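Local atomic coordinates of isoprenyl transferase (Helicobacter pylori, PDB entry 2D2R), a protein that probably condenses isopentenyl diphosphate with allylic diphosphates in a magnesium-dependent reaction, building the undecaprenyl diphosphate chain. Residues A[184-189]-A[207-212]; A[19-24]-A[188-193]. One frame throughout, in Å; residues are numbered along the deposited sequence.

Contact 1 (A[184-189]-A[207-212]); sequences PEVDLL and SYAELF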
# COMPACT_ATOMS: atom_id res chain seq x y z
N PRO A 184 6.85 14.80 -3.73
CA PRO A 184 7.31 13.68 -4.55
C PRO A 184 6.66 12.40 -4.01
O PRO A 184 6.09 12.39 -2.92
CB PRO A 184 8.82 13.68 -4.36
CG PRO A 184 9.02 14.26 -2.99
CD PRO A 184 7.87 15.24 -2.75
N GLU A 185 6.73 11.32 -4.78
CA GLU A 185 6.15 10.08 -4.30
C GLU A 185 7.00 9.58 -3.14
O GLU A 185 8.14 10.04 -2.89
CB GLU A 185 6.10 9.01 -5.41
CG GLU A 185 5.14 9.33 -6.57
CD GLU A 185 3.66 9.47 -6.13
OE1 GLU A 185 2.98 8.45 -5.90
OE2 GLU A 185 3.17 10.62 -6.06
N VAL A 186 6.44 8.63 -2.40
CA VAL A 186 7.18 8.07 -1.29
C VAL A 186 8.28 7.11 -1.73
O VAL A 186 8.01 6.20 -2.54
CB VAL A 186 6.23 7.33 -0.34
CG1 VAL A 186 7.06 6.63 0.73
CG2 VAL A 186 5.25 8.30 0.25
N ASP A 187 9.51 7.29 -1.22
CA ASP A 187 10.59 6.39 -1.59
C ASP A 187 10.79 5.24 -0.61
O ASP A 187 11.21 4.15 -1.00
CB ASP A 187 11.93 7.11 -1.68
CG ASP A 187 11.95 8.15 -2.76
OD1 ASP A 187 11.82 7.79 -3.94
OD2 ASP A 187 12.07 9.36 -2.41
N LEU A 188 10.51 5.50 0.66
CA LEU A 188 10.72 4.51 1.69
C LEU A 188 9.63 4.75 2.71
O LEU A 188 9.47 5.87 3.19
CB LEU A 188 12.17 4.70 2.26
CG LEU A 188 12.66 4.47 3.69
CD1 LEU A 188 11.97 3.33 4.39
CD2 LEU A 188 14.16 4.31 3.76
N LEU A 189 8.82 3.73 2.98
CA LEU A 189 7.73 3.81 3.96
C LEU A 189 8.15 2.93 5.12
O LEU A 189 8.37 1.73 4.96
CB LEU A 189 6.40 3.30 3.35
CG LEU A 189 5.26 3.18 4.37
CD1 LEU A 189 4.97 4.58 4.97
CD2 LEU A 189 4.02 2.67 3.70
N SER A 207 3.08 3.45 -3.87
CA SER A 207 2.93 2.29 -4.77
C SER A 207 4.26 1.60 -5.10
O SER A 207 4.30 0.39 -5.41
CB SER A 207 2.25 2.70 -6.08
OG SER A 207 3.06 3.68 -6.73
N TYR A 208 5.34 2.37 -5.05
CA TYR A 208 6.66 1.78 -5.33
C TYR A 208 7.71 2.03 -4.27
O TYR A 208 8.93 1.82 -4.46
CB TYR A 208 7.16 2.22 -6.71
CG TYR A 208 6.42 1.55 -7.88
CD1 TYR A 208 6.76 0.25 -8.33
CD2 TYR A 208 5.40 2.23 -8.56
CE1 TYR A 208 6.08 -0.34 -9.44
CE2 TYR A 208 4.74 1.65 -9.65
CZ TYR A 208 5.08 0.38 -10.07
OH TYR A 208 4.35 -0.16 -11.12
N ALA A 209 7.23 2.40 -3.11
CA ALA A 209 8.16 2.65 -2.00
C ALA A 209 8.79 1.37 -1.46
O ALA A 209 8.17 0.28 -1.45
CB ALA A 209 7.43 3.32 -0.86
N GLU A 210 10.03 1.51 -1.03
CA GLU A 210 10.72 0.43 -0.36
C GLU A 210 10.07 0.42 1.01
O GLU A 210 9.91 1.48 1.64
CB GLU A 210 12.18 0.75 -0.22
CG GLU A 210 12.90 0.60 -1.52
CD GLU A 210 12.90 -0.85 -2.00
OE1 GLU A 210 13.06 -1.03 -3.20
OE2 GLU A 210 12.80 -1.80 -1.18
N LEU A 211 9.67 -0.79 1.46
CA LEU A 211 9.01 -0.98 2.74
C LEU A 211 9.98 -1.49 3.78
O LEU A 211 10.76 -2.42 3.54
CB LEU A 211 7.84 -2.00 2.59
CG LEU A 211 6.85 -1.72 1.45
CD1 LEU A 211 5.65 -2.78 1.36
CD2 LEU A 211 6.25 -0.33 1.75
N PHE A 212 9.98 -0.81 4.92
CA PHE A 212 10.84 -1.17 6.05
C PHE A 212 10.01 -1.31 7.30
O PHE A 212 9.08 -0.55 7.54
CB PHE A 212 11.96 -0.11 6.33
CG PHE A 212 13.15 -0.30 5.49
CD1 PHE A 212 13.16 0.16 4.16
CD2 PHE A 212 14.25 -0.97 6.00
CE1 PHE A 212 14.28 -0.02 3.33
CE2 PHE A 212 15.41 -1.18 5.19
CZ PHE A 212 15.42 -0.70 3.86
O HOH W 1 3.84 6.05 -6.14
O HOH W 2 5.92 5.20 -4.30
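L188 and F212 meet where two parallel strands start side by side. The CD1 methyl of L188 lies 3.4 Å from CD1 of the F212 ring, and the two side chains cross obliquely. L188 holds an unusual rotamer. Its chi1 of 147° and chi2 of 34° both lie off the staggered values, and together they place CD1 at F212. E210 pairs with L188 in the register, and its CB points to the same side of the sheet.

L189 and L211 occupy the other side. L211 has CG anti to the carbonyl carbon, chi1 -51°, and its CD2 branch leans back to within 4.0 Å of CB of L189. Before the strands begin, A209 points its methyl at 184-189. Its CB sits 3.7 Å from CG1 of V186 and also packs against the V186 carbonyl O.

Three backbone bonds join the segments in parallel-strand fashion. N of E210 donates to O of D187 at 2.9 Å. N of L189 donates to O of E210 at 2.8 Å, and N of F212 to O of L189 at 3.0 Å. Upstream, one water joins OE1 of E185 to OG of S207, and a second joins O of V186 to N of Y208.

The E210 chain bends at chi2, and its carboxylate finds its partners outside the two segments: OE2 with R236, OE1 with R197 of the second subunit. By similarity E210 is a magnesium ligand. Strand 210-213 is the outermost of the chain's sheet on this side, and strand 188-191 lies next to it. Helix 223-236 covers the face bearing L188 and F212, while strand 18-22 flanks 188-191 on its other edge.

Contact 2 (A[19-24]-A[188-193]); sequences LAIIMD and LLLRTG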
# COMPACT_ATOMS: atom_id res chain seq x y z
N LEU A 19 10.51 10.31 2.79
CA LEU A 19 10.46 9.25 3.79
C LEU A 19 9.13 9.41 4.49
O LEU A 19 8.74 10.54 4.81
CB LEU A 19 11.61 9.38 4.80
CG LEU A 19 11.60 8.56 6.11
CD1 LEU A 19 11.66 7.05 5.82
CD2 LEU A 19 12.82 8.95 7.00
N ALA A 20 8.43 8.30 4.73
CA ALA A 20 7.13 8.35 5.40
C ALA A 20 7.19 7.40 6.57
O ALA A 20 7.77 6.31 6.47
CB ALA A 20 6.02 7.91 4.42
N ILE A 21 6.60 7.78 7.69
CA ILE A 21 6.70 6.89 8.80
C ILE A 21 5.41 6.66 9.54
O ILE A 21 4.69 7.61 9.82
CB ILE A 21 7.75 7.40 9.85
CG1 ILE A 21 9.13 7.61 9.20
CG2 ILE A 21 7.82 6.37 10.96
CD1 ILE A 21 10.21 8.18 10.17
N ILE A 22 5.10 5.38 9.83
CA ILE A 22 3.93 5.06 10.66
C ILE A 22 4.63 4.93 12.05
O ILE A 22 5.43 4.03 12.29
CB ILE A 22 3.27 3.70 10.20
CG1 ILE A 22 2.59 3.96 8.83
CG2 ILE A 22 2.25 3.20 11.24
CD1 ILE A 22 2.32 2.74 8.02
N MET A 23 4.37 5.90 12.92
CA MET A 23 5.02 5.93 14.23
C MET A 23 4.23 5.08 15.22
O MET A 23 3.42 5.59 15.98
CB MET A 23 5.08 7.38 14.72
CG MET A 23 5.62 8.32 13.68
SD MET A 23 5.52 10.06 14.24
CE MET A 23 3.68 10.30 14.18
N ASP A 24 4.45 3.79 15.22
CA ASP A 24 3.70 2.96 16.12
C ASP A 24 4.52 2.52 17.36
O ASP A 24 5.75 2.60 17.37
CB ASP A 24 3.19 1.75 15.32
CG ASP A 24 2.08 1.01 16.01
OD1 ASP A 24 1.25 1.68 16.69
OD2 ASP A 24 2.01 -0.25 15.86
N LEU A 188 10.51 5.50 0.66
CA LEU A 188 10.72 4.51 1.69
C LEU A 188 9.63 4.75 2.71
O LEU A 188 9.47 5.87 3.19
CB LEU A 188 12.17 4.70 2.26
CG LEU A 188 12.66 4.47 3.69
CD1 LEU A 188 11.97 3.33 4.39
CD2 LEU A 188 14.16 4.31 3.76
N LEU A 189 8.82 3.73 2.98
CA LEU A 189 7.73 3.81 3.96
C LEU A 189 8.15 2.93 5.12
O LEU A 189 8.37 1.73 4.96
CB LEU A 189 6.40 3.30 3.35
CG LEU A 189 5.26 3.18 4.37
CD1 LEU A 189 4.97 4.58 4.97
CD2 LEU A 189 4.02 2.67 3.70
N LEU A 190 8.34 3.55 6.27
CA LEU A 190 8.80 2.81 7.44
C LEU A 190 7.73 2.69 8.47
O LEU A 190 7.00 3.65 8.69
CB LEU A 190 9.96 3.56 8.10
CG LEU A 190 10.39 3.15 9.50
CD1 LEU A 190 11.11 1.79 9.37
CD2 LEU A 190 11.39 4.28 10.07
N ARG A 191 7.63 1.52 9.10
CA ARG A 191 6.66 1.35 10.19
C ARG A 191 7.39 0.79 11.41
O ARG A 191 8.03 -0.27 11.36
CB ARG A 191 5.48 0.42 9.81
CG ARG A 191 4.56 0.15 10.99
CD ARG A 191 3.19 -0.36 10.61
NE ARG A 191 2.35 -0.49 11.79
CZ ARG A 191 1.04 -0.56 11.76
NH1 ARG A 191 0.42 -0.55 10.55
NH2 ARG A 191 0.33 -0.54 12.90
N THR A 192 7.30 1.54 12.52
CA THR A 192 7.93 1.12 13.75
C THR A 192 6.88 0.35 14.58
O THR A 192 5.71 0.23 14.17
CB THR A 192 8.41 2.40 14.56
OG1 THR A 192 7.27 3.17 14.90
CG2 THR A 192 9.36 3.26 13.69
N GLY A 193 7.32 -0.23 15.70
CA GLY A 193 6.41 -0.95 16.57
C GLY A 193 6.10 -2.40 16.31
O GLY A 193 5.27 -2.97 16.99
O HOH W 3 3.52 -1.39 14.21
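L19 and L188 stand side by side on one face of the sheet and point the same way. The CD1 branch of L19 tucks against the branch point of L188. The distance from CD1 of L19 to CG of L188 is 3.5 Å, tighter than usual for two carbons. Further along the same face, I21 and L190 repeat the pairing more loosely, with CD1 of I21 4.1 Å from CD2 of L190.

The other face is uneven. A20 offers only a methyl, and the longer L189 leans its CD1 methyl into the dip beside it. L189 CD1 lies 3.5 Å from A20 CB. Next comes the bulk of I22. The R191 chain, extended from CG to NE, passes at a slant over I22, with the CG2 methyl of I22 over one guanidinium face, offset toward its rim.

These are neighbouring strands of the parallel sheet of a cis-prenyltransferase, 18-22 central and 188-191 next to the outermost. Residues at or just past their C-terminal ends probably line the active site. Four backbone bonds hold them together; the straightest runs from N of L190 to O of A20, at 177°. Further on, OG1 of T192 donates to O of D24 at 3.0 Å, in the carbonyl plane and on a lone pair.

D24, the active-site and magnesium-binding aspartate by similarity, reaches R191 from the edge of the guanidinium. OD2 of D24 to NH2 of R191 is a weak, long salt bridge of 3.4 Å, with the two flat groups turned 82° apart. A water fills the angle between them, bound to OD2 of D24, NE of R191 and O of T192. R191, a substrate-binding residue by similarity, gives NH1 to O of R197 and OG of S199.

In the fold
Both contacts use strand 188-191 and share L188 and L189. Contact 1 joins it to the outermost strand on that side, and contact 2 to strand 18-22, deeper in the sheet. Both are buried, but contact 2 lies nearer the centre of the chain and buries more surface, 622 against 356 Å². Contact 1 borders the second subunit, whereas no other chain touches the segments of contact 2. Their polar chemistry differs accordingly. The acidic groups of contact 1 find partners outside its segments. In contact 2 aspartate and arginine make a weak salt bridge within the segments, though the arginine also binds R197 and S199 outside them. The two meet where N of R191 probably bonds to O of F212.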